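Local coordinates for protein Ifi204 (Mus musculus domesticus, PDB 5YZW) that probably senses DNA in innate immunity, as a member of the interferon-inducible PYHIN family that recognises DNA through its HIN domains, at residues 106-111 and 140-145; 122-127 and 166-171; 5-10 and 66-71. One frame throughout, in Å; residues are numbered along the deposited sequence.

Interaction 1: 106-111 and 140-145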
loop_
_atom_site.group_PDB
_atom_site.type_symbol
_atom_site.label_atom_id
_atom_site.label_comp_id
_atom_site.label_asym_id
_atom_site.label_seq_id
_atom_site.Cartn_x
_atom_site.Cartn_y
_atom_site.Cartn_z
ATOM N N PRO A 106 9.015 -1.075 7.391
ATOM C CA PRO A 106 10.022 -0.161 7.941
ATOM C C PRO A 106 9.988 -0.173 9.465
ATOM O O PRO A 106 8.918 -0.241 10.077
ATOM C CB PRO A 106 9.613 1.215 7.384
ATOM C CG PRO A 106 8.504 0.968 6.412
ATOM C CD PRO A 106 7.919 -0.370 6.709
ATOM N N LYS A 107 11.168 -0.129 10.083
ATOM C CA LYS A 107 11.208 -0.020 11.540
ATOM C C LYS A 107 10.783 1.382 11.973
ATOM O O LYS A 107 11.060 2.376 11.294
ATOM C CB LYS A 107 12.599 -0.364 12.083
ATOM C CG LYS A 107 13.035 -1.805 11.782
ATOM C CD LYS A 107 13.266 -2.620 13.042
ATOM C CE LYS A 107 12.945 -4.100 12.832
ATOM N NZ LYS A 107 13.402 -4.952 13.970
ATOM N N ILE A 108 10.071 1.450 13.098
ATOM C CA ILE A 108 9.516 2.722 13.562
ATOM C C ILE A 108 10.609 3.774 13.701
ATOM O O ILE A 108 10.430 4.930 13.294
ATOM C CB ILE A 108 8.746 2.505 14.878
ATOM C CG1 ILE A 108 7.483 1.680 14.605
ATOM C CG2 ILE A 108 8.431 3.836 15.569
ATOM C CD1 ILE A 108 6.427 1.787 15.670
ATOM N N SER A 109 11.767 3.390 14.253
ATOM C CA SER A 109 12.866 4.341 14.397
ATOM C C SER A 109 13.288 4.888 13.046
ATOM O O SER A 109 13.657 6.061 12.931
ATOM C CB SER A 109 14.060 3.687 15.095
ATOM O OG SER A 109 14.452 2.495 14.434
ATOM N N TYR A 110 13.234 4.052 12.007
ATOM C CA TYR A 110 13.604 4.510 10.673
ATOM C C TYR A 110 12.589 5.500 10.121
ATOM O O TYR A 110 12.955 6.402 9.358
ATOM C CB TYR A 110 13.749 3.317 9.726
ATOM C CG TYR A 110 14.040 3.705 8.304
ATOM C CD1 TYR A 110 15.309 4.116 7.920
ATOM C CD2 TYR A 110 13.050 3.668 7.344
ATOM C CE1 TYR A 110 15.577 4.475 6.614
ATOM C CE2 TYR A 110 13.308 4.027 6.037
ATOM C CZ TYR A 110 14.572 4.429 5.676
ATOM O OH TYR A 110 14.831 4.784 4.366
ATOM N N LEU A 111 11.313 5.345 10.489
ATOM C CA LEU A 111 10.302 6.297 10.051
ATOM C C LEU A 111 10.551 7.681 10.632
ATOM O O LEU A 111 10.225 8.687 9.990
ATOM C CB LEU A 111 8.914 5.812 10.442
ATOM C CG LEU A 111 8.385 4.612 9.674
ATOM C CD1 LEU A 111 6.911 4.427 9.977
ATOM C CD2 LEU A 111 8.598 4.810 8.180
ATOM N N ILE A 140 0.897 1.894 18.182
ATOM C CA ILE A 140 1.648 0.784 17.609
ATOM C C ILE A 140 3.102 0.901 18.041
ATOM O O ILE A 140 3.585 1.978 18.408
ATOM C CB ILE A 140 1.567 0.720 16.060
ATOM C CG1 ILE A 140 2.249 1.942 15.432
ATOM C CG2 ILE A 140 0.128 0.573 15.591
ATOM C CD1 ILE A 140 2.495 1.816 13.911
ATOM N N GLY A 141 3.809 -0.227 17.973
ATOM C CA GLY A 141 5.217 -0.235 18.323
ATOM C C GLY A 141 5.955 -1.424 17.748
ATOM O O GLY A 141 5.366 -2.354 17.194
ATOM N N ASP A 142 7.278 -1.361 17.881
ATOM C CA ASP A 142 8.172 -2.471 17.576
ATOM C C ASP A 142 9.371 -2.377 18.519
ATOM O O ASP A 142 9.360 -1.615 19.493
ATOM C CB ASP A 142 8.556 -2.471 16.083
ATOM C CG ASP A 142 9.290 -1.203 15.642
ATOM O OD1 ASP A 142 9.832 -0.474 16.499
ATOM O OD2 ASP A 142 9.304 -0.915 14.419
ATOM N N ASP A 143 10.414 -3.153 18.228
ATOM C CA ASP A 143 11.635 -3.175 19.027
ATOM C C ASP A 143 12.510 -1.941 18.807
ATOM O O ASP A 143 13.691 -1.963 19.179
ATOM C CB ASP A 143 12.434 -4.444 18.724
ATOM C CG ASP A 143 12.633 -4.663 17.232
ATOM O OD1 ASP A 143 11.786 -4.192 16.443
ATOM O OD2 ASP A 143 13.632 -5.310 16.845
ATOM N N THR A 144 11.964 -0.878 18.203
ATOM C CA THR A 144 12.695 0.366 17.995
ATOM C C THR A 144 11.955 1.616 18.453
ATOM O O THR A 144 12.607 2.653 18.626
ATOM C CB THR A 144 13.067 0.542 16.511
ATOM O OG1 THR A 144 11.890 0.447 15.695
ATOM C CG2 THR A 144 14.076 -0.505 16.074
ATOM N N GLY A 145 10.641 1.567 18.655
ATOM C CA GLY A 145 9.917 2.750 19.076
ATOM C C GLY A 145 8.417 2.528 19.042
ATOM O O GLY A 145 7.937 1.407 18.856
#

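Interaction 2: 122-127 and 166-171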
loop_
_atom_site.group_PDB
_atom_site.type_symbol
_atom_site.label_atom_id
_atom_site.label_comp_id
_atom_site.label_asym_id
_atom_site.label_seq_id
_atom_site.Cartn_x
_atom_site.Cartn_y
_atom_site.Cartn_z
ATOM N N GLY A 122 3.190 -1.059 5.979
ATOM C CA GLY A 122 3.853 -1.859 6.995
ATOM C C GLY A 122 2.855 -2.624 7.835
ATOM O O GLY A 122 1.665 -2.295 7.880
ATOM N N GLU A 123 3.369 -3.660 8.500
ATOM C CA GLU A 123 2.589 -4.484 9.412
ATOM C C GLU A 123 3.129 -4.296 10.819
ATOM O O GLU A 123 4.308 -4.567 11.071
ATOM C CB GLU A 123 2.648 -5.958 9.023
ATOM C CG GLU A 123 2.327 -6.253 7.579
ATOM C CD GLU A 123 2.392 -7.737 7.272
ATOM O OE1 GLU A 123 2.230 -8.107 6.092
ATOM O OE2 GLU A 123 2.604 -8.528 8.214
ATOM N N TYR A 124 2.268 -3.862 11.736
ATOM C CA TYR A 124 2.695 -3.523 13.084
ATOM C C TYR A 124 1.738 -4.114 14.112
ATOM O O TYR A 124 0.569 -4.388 13.825
ATOM C CB TYR A 124 2.775 -2.001 13.270
ATOM C CG TYR A 124 3.704 -1.320 12.302
ATOM C CD1 TYR A 124 5.068 -1.274 12.535
ATOM C CD2 TYR A 124 3.220 -0.758 11.129
ATOM C CE1 TYR A 124 5.926 -0.651 11.650
ATOM C CE2 TYR A 124 4.076 -0.142 10.222
ATOM C CZ TYR A 124 5.430 -0.094 10.491
ATOM O OH TYR A 124 6.293 0.511 9.596
ATOM N N LEU A 125 2.263 -4.316 15.320
ATOM C CA LEU A 125 1.471 -4.770 16.459
ATOM C C LEU A 125 0.840 -3.574 17.154
ATOM O O LEU A 125 1.519 -2.574 17.416
ATOM C CB LEU A 125 2.337 -5.548 17.452
ATOM C CG LEU A 125 2.846 -6.923 17.012
ATOM C CD1 LEU A 125 4.230 -6.824 16.377
ATOM C CD2 LEU A 125 2.854 -7.887 18.200
ATOM N N VAL A 126 -0.452 -3.678 17.448
ATOM C CA VAL A 126 -1.184 -2.632 18.154
ATOM C C VAL A 126 -1.143 -2.918 19.648
ATOM O O VAL A 126 -1.289 -4.069 20.070
ATOM C CB VAL A 126 -2.635 -2.545 17.646
ATOM C CG1 VAL A 126 -3.303 -1.268 18.148
ATOM C CG2 VAL A 126 -2.671 -2.634 16.115
ATOM N N ASN A 127 -0.961 -1.874 20.455
ATOM C CA ASN A 127 -0.900 -2.045 21.900
ATOM C C ASN A 127 -1.909 -1.204 22.668
ATOM O O ASN A 127 -2.095 -1.443 23.866
ATOM C CB ASN A 127 0.518 -1.744 22.416
ATOM C CG ASN A 127 0.984 -0.331 22.088
ATOM O OD1 ASN A 127 0.262 0.645 22.294
ATOM N ND2 ASN A 127 2.208 -0.221 21.579
ATOM N N LEU A 166 -1.684 -5.289 12.526
ATOM C CA LEU A 166 -2.309 -4.402 11.558
ATOM C C LEU A 166 -1.440 -4.273 10.316
ATOM O O LEU A 166 -0.262 -3.910 10.412
ATOM C CB LEU A 166 -2.523 -3.026 12.175
ATOM C CG LEU A 166 -3.964 -2.660 12.473
ATOM C CD1 LEU A 166 -4.006 -1.200 12.864
ATOM C CD2 LEU A 166 -4.815 -2.940 11.261
ATOM N N ARG A 167 -2.024 -4.553 9.157
ATOM C CA ARG A 167 -1.362 -4.330 7.878
ATOM C C ARG A 167 -1.853 -2.994 7.336
ATOM O O ARG A 167 -3.046 -2.835 7.055
ATOM C CB ARG A 167 -1.651 -5.458 6.896
ATOM C CG ARG A 167 -1.242 -5.141 5.447
ATOM C CD ARG A 167 -1.475 -6.352 4.562
ATOM N NE ARG A 167 -0.604 -7.458 4.955
ATOM C CZ ARG A 167 -0.972 -8.738 4.961
ATOM N NH1 ARG A 167 -2.202 -9.085 4.595
ATOM N NH2 ARG A 167 -0.105 -9.676 5.331
ATOM N N LEU A 168 -0.939 -2.031 7.225
ATOM C CA LEU A 168 -1.246 -0.687 6.755
ATOM C C LEU A 168 -0.698 -0.507 5.353
ATOM O O LEU A 168 0.472 -0.818 5.095
ATOM C CB LEU A 168 -0.645 0.386 7.667
ATOM C CG LEU A 168 -0.815 0.258 9.180
ATOM C CD1 LEU A 168 0.179 1.173 9.884
ATOM C CD2 LEU A 168 -2.224 0.621 9.538
ATOM N N VAL A 169 -1.524 0.025 4.458
ATOM C CA VAL A 169 -1.081 0.310 3.095
ATOM C C VAL A 169 -1.396 1.760 2.770
ATOM O O VAL A 169 -2.551 2.193 2.892
ATOM C CB VAL A 169 -1.733 -0.623 2.066
ATOM C CG1 VAL A 169 -1.230 -0.267 0.680
ATOM C CG2 VAL A 169 -1.461 -2.077 2.432
ATOM N N CYS A 170 -0.369 2.513 2.383
ATOM C CA CYS A 170 -0.512 3.892 1.923
ATOM C C CYS A 170 -1.127 4.782 3.005
ATOM O O CYS A 170 -2.163 5.409 2.799
ATOM C CB CYS A 170 -1.342 3.951 0.641
ATOM S SG CYS A 170 -1.325 5.579 -0.179
ATOM N N PHE A 171 -0.462 4.821 4.163
ATOM C CA PHE A 171 -0.724 5.803 5.210
ATOM C C PHE A 171 0.290 6.942 5.135
ATOM O O PHE A 171 1.433 6.743 4.723
ATOM C CB PHE A 171 -0.662 5.149 6.589
ATOM C CG PHE A 171 -1.915 4.463 6.982
ATOM C CD1 PHE A 171 -2.427 3.428 6.228
ATOM C CD2 PHE A 171 -2.595 4.850 8.145
ATOM C CE1 PHE A 171 -3.597 2.785 6.594
ATOM C CE2 PHE A 171 -3.765 4.222 8.502
ATOM C CZ PHE A 171 -4.273 3.190 7.726
#

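Interaction 3: 5-10 and 66-71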
loop_
_atom_site.group_PDB
_atom_site.type_symbol
_atom_site.label_atom_id
_atom_site.label_comp_id
_atom_site.label_asym_id
_atom_site.label_seq_id
_atom_site.Cartn_x
_atom_site.Cartn_y
_atom_site.Cartn_z
ATOM N N ASP A 5 3.236 12.819 -15.468
ATOM C CA ASP A 5 4.332 11.853 -15.441
ATOM C C ASP A 5 3.837 10.554 -16.074
ATOM O O ASP A 5 3.733 9.503 -15.441
ATOM C CB ASP A 5 4.835 11.637 -14.018
ATOM C CG ASP A 5 6.122 10.788 -13.965
ATOM O OD1 ASP A 5 7.010 10.973 -14.828
ATOM O OD2 ASP A 5 6.258 9.934 -13.062
ATOM N N HIS A 6 3.512 10.650 -17.358
ATOM C CA HIS A 6 2.950 9.524 -18.083
ATOM C C HIS A 6 4.061 8.693 -18.714
ATOM O O HIS A 6 5.082 9.227 -19.152
ATOM C CB HIS A 6 1.978 10.017 -19.153
ATOM C CG HIS A 6 1.621 8.977 -20.165
ATOM N ND1 HIS A 6 2.125 8.985 -21.447
ATOM C CD2 HIS A 6 0.811 7.894 -20.085
ATOM C CE1 HIS A 6 1.642 7.951 -22.111
ATOM N NE2 HIS A 6 0.845 7.272 -21.308
ATOM N N HIS A 7 3.864 7.376 -18.747
ATOM C CA HIS A 7 4.851 6.463 -19.310
ATOM C C HIS A 7 4.165 5.504 -20.263
ATOM O O HIS A 7 3.137 4.915 -19.928
ATOM C CB HIS A 7 5.592 5.691 -18.221
ATOM C CG HIS A 7 6.385 6.568 -17.311
ATOM N ND1 HIS A 7 7.698 6.910 -17.562
ATOM C CD2 HIS A 7 6.047 7.195 -16.160
ATOM C CE1 HIS A 7 8.135 7.704 -16.601
ATOM N NE2 HIS A 7 7.151 7.894 -15.739
ATOM N N HIS A 8 4.735 5.357 -21.456
ATOM C CA HIS A 8 4.172 4.452 -22.450
ATOM C C HIS A 8 4.260 3.002 -22.005
ATOM O O HIS A 8 3.351 2.217 -22.273
ATOM C CB HIS A 8 4.902 4.623 -23.788
ATOM C CG HIS A 8 4.646 5.939 -24.450
ATOM N ND1 HIS A 8 3.383 6.356 -24.814
ATOM C CD2 HIS A 8 5.487 6.942 -24.792
ATOM C CE1 HIS A 8 3.459 7.556 -25.359
ATOM N NE2 HIS A 8 4.725 7.937 -25.354
ATOM N N GLY A 9 5.358 2.611 -21.357
ATOM C CA GLY A 9 5.572 1.201 -21.116
ATOM C C GLY A 9 5.920 0.524 -22.422
ATOM O O GLY A 9 6.268 1.199 -23.400
ATOM N N PRO A 10 5.842 -0.826 -22.472
ATOM C CA PRO A 10 5.403 -1.662 -21.335
ATOM C C PRO A 10 6.488 -1.983 -20.292
ATOM O O PRO A 10 7.657 -2.148 -20.649
ATOM C CB PRO A 10 4.939 -2.948 -22.019
ATOM C CG PRO A 10 5.871 -3.064 -23.280
ATOM C CD PRO A 10 6.214 -1.625 -23.664
ATOM N N SER A 66 1.299 -0.913 -19.377
ATOM C CA SER A 66 1.521 0.228 -20.261
ATOM C C SER A 66 0.635 1.406 -19.871
ATOM O O SER A 66 -0.277 1.279 -19.057
ATOM C CB SER A 66 1.260 -0.160 -21.729
ATOM O OG SER A 66 1.896 -1.381 -22.043
ATOM N N ASP A 67 0.895 2.535 -20.533
ATOM C CA ASP A 67 0.220 3.803 -20.288
ATOM C C ASP A 67 -0.105 3.997 -18.814
ATOM O O ASP A 67 -1.285 4.097 -18.454
ATOM C CB ASP A 67 -1.051 3.899 -21.134
ATOM C CG ASP A 67 -0.754 3.885 -22.628
ATOM O OD1 ASP A 67 -0.148 4.864 -23.125
ATOM O OD2 ASP A 67 -1.111 2.894 -23.300
ATOM N N TYR A 68 0.915 4.036 -17.969
ATOM C CA TYR A 68 0.745 4.156 -16.533
ATOM C C TYR A 68 1.313 5.493 -16.094
ATOM O O TYR A 68 2.053 6.149 -16.830
ATOM C CB TYR A 68 1.429 2.995 -15.801
ATOM C CG TYR A 68 2.926 2.853 -16.062
ATOM C CD1 TYR A 68 3.855 3.515 -15.263
ATOM C CD2 TYR A 68 3.408 2.044 -17.086
ATOM C CE1 TYR A 68 5.218 3.389 -15.479
ATOM C CE2 TYR A 68 4.795 1.906 -17.309
ATOM C CZ TYR A 68 5.678 2.578 -16.505
ATOM O OH TYR A 68 7.034 2.476 -16.693
ATOM N N PHE A 69 0.942 5.904 -14.896
ATOM C CA PHE A 69 1.290 7.222 -14.402
ATOM C C PHE A 69 2.044 7.089 -13.091
ATOM O O PHE A 69 1.683 6.257 -12.248
ATOM C CB PHE A 69 0.051 8.076 -14.187
ATOM C CG PHE A 69 -0.638 8.465 -15.451
ATOM C CD1 PHE A 69 -1.508 7.590 -16.078
ATOM C CD2 PHE A 69 -0.415 9.716 -16.013
ATOM C CE1 PHE A 69 -2.139 7.950 -17.251
ATOM C CE2 PHE A 69 -1.047 10.086 -17.180
ATOM C CZ PHE A 69 -1.909 9.200 -17.803
ATOM N N GLY A 70 3.081 7.897 -12.935
ATOM C CA GLY A 70 3.805 7.991 -11.686
ATOM C C GLY A 70 3.302 9.177 -10.893
ATOM O O GLY A 70 3.292 10.305 -11.385
ATOM N N CYS A 71 2.880 8.918 -9.658
ATOM C CA CYS A 71 2.311 9.965 -8.816
ATOM C C CYS A 71 2.571 9.584 -7.367
ATOM O O CYS A 71 2.244 8.468 -6.966
ATOM C CB CYS A 71 0.796 10.129 -9.073
ATOM S SG CYS A 71 0.079 11.477 -8.082
#

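Interaction 1: 106-111 and 140-145
The backbone N of Ile108 donates to Asp142 OD2 over 2.8 Å in a nearly straight bond (168°), which the oxygen receives with its syn lone pair. This bond docks the start of helix 108-112 on the turn of the β-hairpin formed by strands 135-142 and 145-151, in the second of the two OB folds of the HIN domain. The carboxylate works in two directions. While OD2 holds the helix, Asp142 OD1 accepts from Thr144 N at 2.8 Å, from above the carboxylate plane, and so closes an Asx turn that fixes the rotation of the group. A second helix amide, Ser109 N, donates to Thr144 OG1 at 3.3 Å. Two amides of the first helical turn thus find their acceptors on hairpin side chains, and the helix end would probably favour a negative charge on Asp142. Lys107, at the N-cap position, crosses Thr144 at about a right angle, with CD 3.8 Å from Thr144 CG2. Lys107 NZ reaches Asp143 OD2 at 2.9 Å in a salt bridge whose hydrogen bonds are weak. The apolar part belongs to Ile108, which also touches Met147 and Tyr124. Ile108 CG1, anti to the carbonyl carbon (chi1 -68°), lies 3.2 Å from Asp142 OD2. Further out, Ile108 CD1 lies 3.5 Å from Gly141 CA and 4.2 Å from Ile140 CG1.

Interaction 2: 122-127 and 166-171
Four backbone hydrogen bonds join Gly122 with Leu168 and Tyr124 with Leu166, the two hydrogen-bonded pairs of the antiparallel strands 119-132 and 165-169 in the second OB fold. The shortest runs from Leu168 N to Gly122 O, 2.7 Å. Between them Glu123 and Arg167 form a non-hydrogen-bonded pair, where Glu123 CA lies 3.1 Å from Leu166 O in a CA-H...O contact.

The charged interaction belongs to this middle pair. The two side chains lie side by side and point the same way, Glu123 extended beyond CG and Arg167 turned at chi3 (-65°). Arg167 grips a single oxygen side-on, with NE 3.1 Å and NH2 2.9 Å from Glu123 OE1. That oxygen sits in the guanidinium plane, yet both nitrogens approach it from the same face of the carboxylate, whose plane is turned 64° from the guanidinium. An alanine in place of Glu123 would probably leave NE and NH2 without their carboxylate mate and the guanidinium freer to swing about its bond from NH1 to Gln191.

Apolar contacts occupy the other face. Tyr124 and Leu168 cross at about a right angle, CD2 of the ring 3.8 Å from Leu168 CD1, while the Tyr124 hydroxyl is hydrogen-bonded to Pro106 O. Val126 CG2 meets Leu166 CD1, also at 3.8 Å.

Strand 165-169 is thereby set between strand 119-132 and strand 189-192, whose Met190 packs on Leu166 and Leu168. At Cys170 the chain turns a corner into strand 171-175, which pairs with strand 119-132 again.

Interaction 3: 5-10 and 66-71
A G1 β bulge, in which Asp67 and Tyr68 both face His7, shapes the antiparallel pairing of the short strand 6-7 with the end of strand 62-71 in the first OB fold of the HIN domain. His7 and Tyr68 exchange both backbone bonds: His7 N donates to Tyr68 O at 2.9 Å, and Tyr68 N to His7 O at 3.1 Å. The pairing is extended at one end by Gly70 N, 3.0 Å from Asp5 O, and at the other by Asp67 N, 3.0 Å from His8 O. In this last bond the donor stands 63° out of the carbonyl plane, a sign that the regular sheet geometry has given way beyond the bulge.

On one face Tyr68 meets His7. With CG between its backbone N and carbonyl carbon (chi1 58°), the tyrosine receives His7 CB over a face of its ring, 3.8 Å from the ring centroid, in a CH-pi contact. The two rings are within 17° of parallel but slid so far apart that they barely overlap. Asp5 helps to hold the imidazole, its carboxylate taking weak hydrogen bonds from His7 NE2.

The opposite face carries His6 and Phe69, with His6 CB 3.6 Å from Phe69 CE2 and His6 CD2 over the phenyl face. His6 NE2 also donates to the anti lone pair of Asp67 OD1 at 3.2 Å, the imidazole and carboxylate being nearly coplanar; Asp67 is modelled in two conformers, so this bond is less certain than the backbone ones. Past the bulge, Gly9 passes close to Ser66 with a positive phi, which suits glycine; the cis peptide that follows leads into Pro10, whose CB lies 3.4 Å from Ser66 OG.

In the fold
Interactions 1 and 2 belong to the second OB fold and interaction 3 to the first, on the other side of the chain's centre; the centres of interactions 1 and 3 lie 33 Å apart. Interaction 2 is the buried one, a regular strand pairing with apolar packing on one face and a salt bridge on the other. The two surface contacts rely more on polar groups: helix amides and a lysine on hairpin side chains in interaction 1, histidines, aromatic rings and a bulged pairing in interaction 3. Interactions 1 and 2 touch directly, since strands 135-142 and 119-132 are sheet neighbours and Ile140 CD1 packs 3.7 Å from Tyr124 CG.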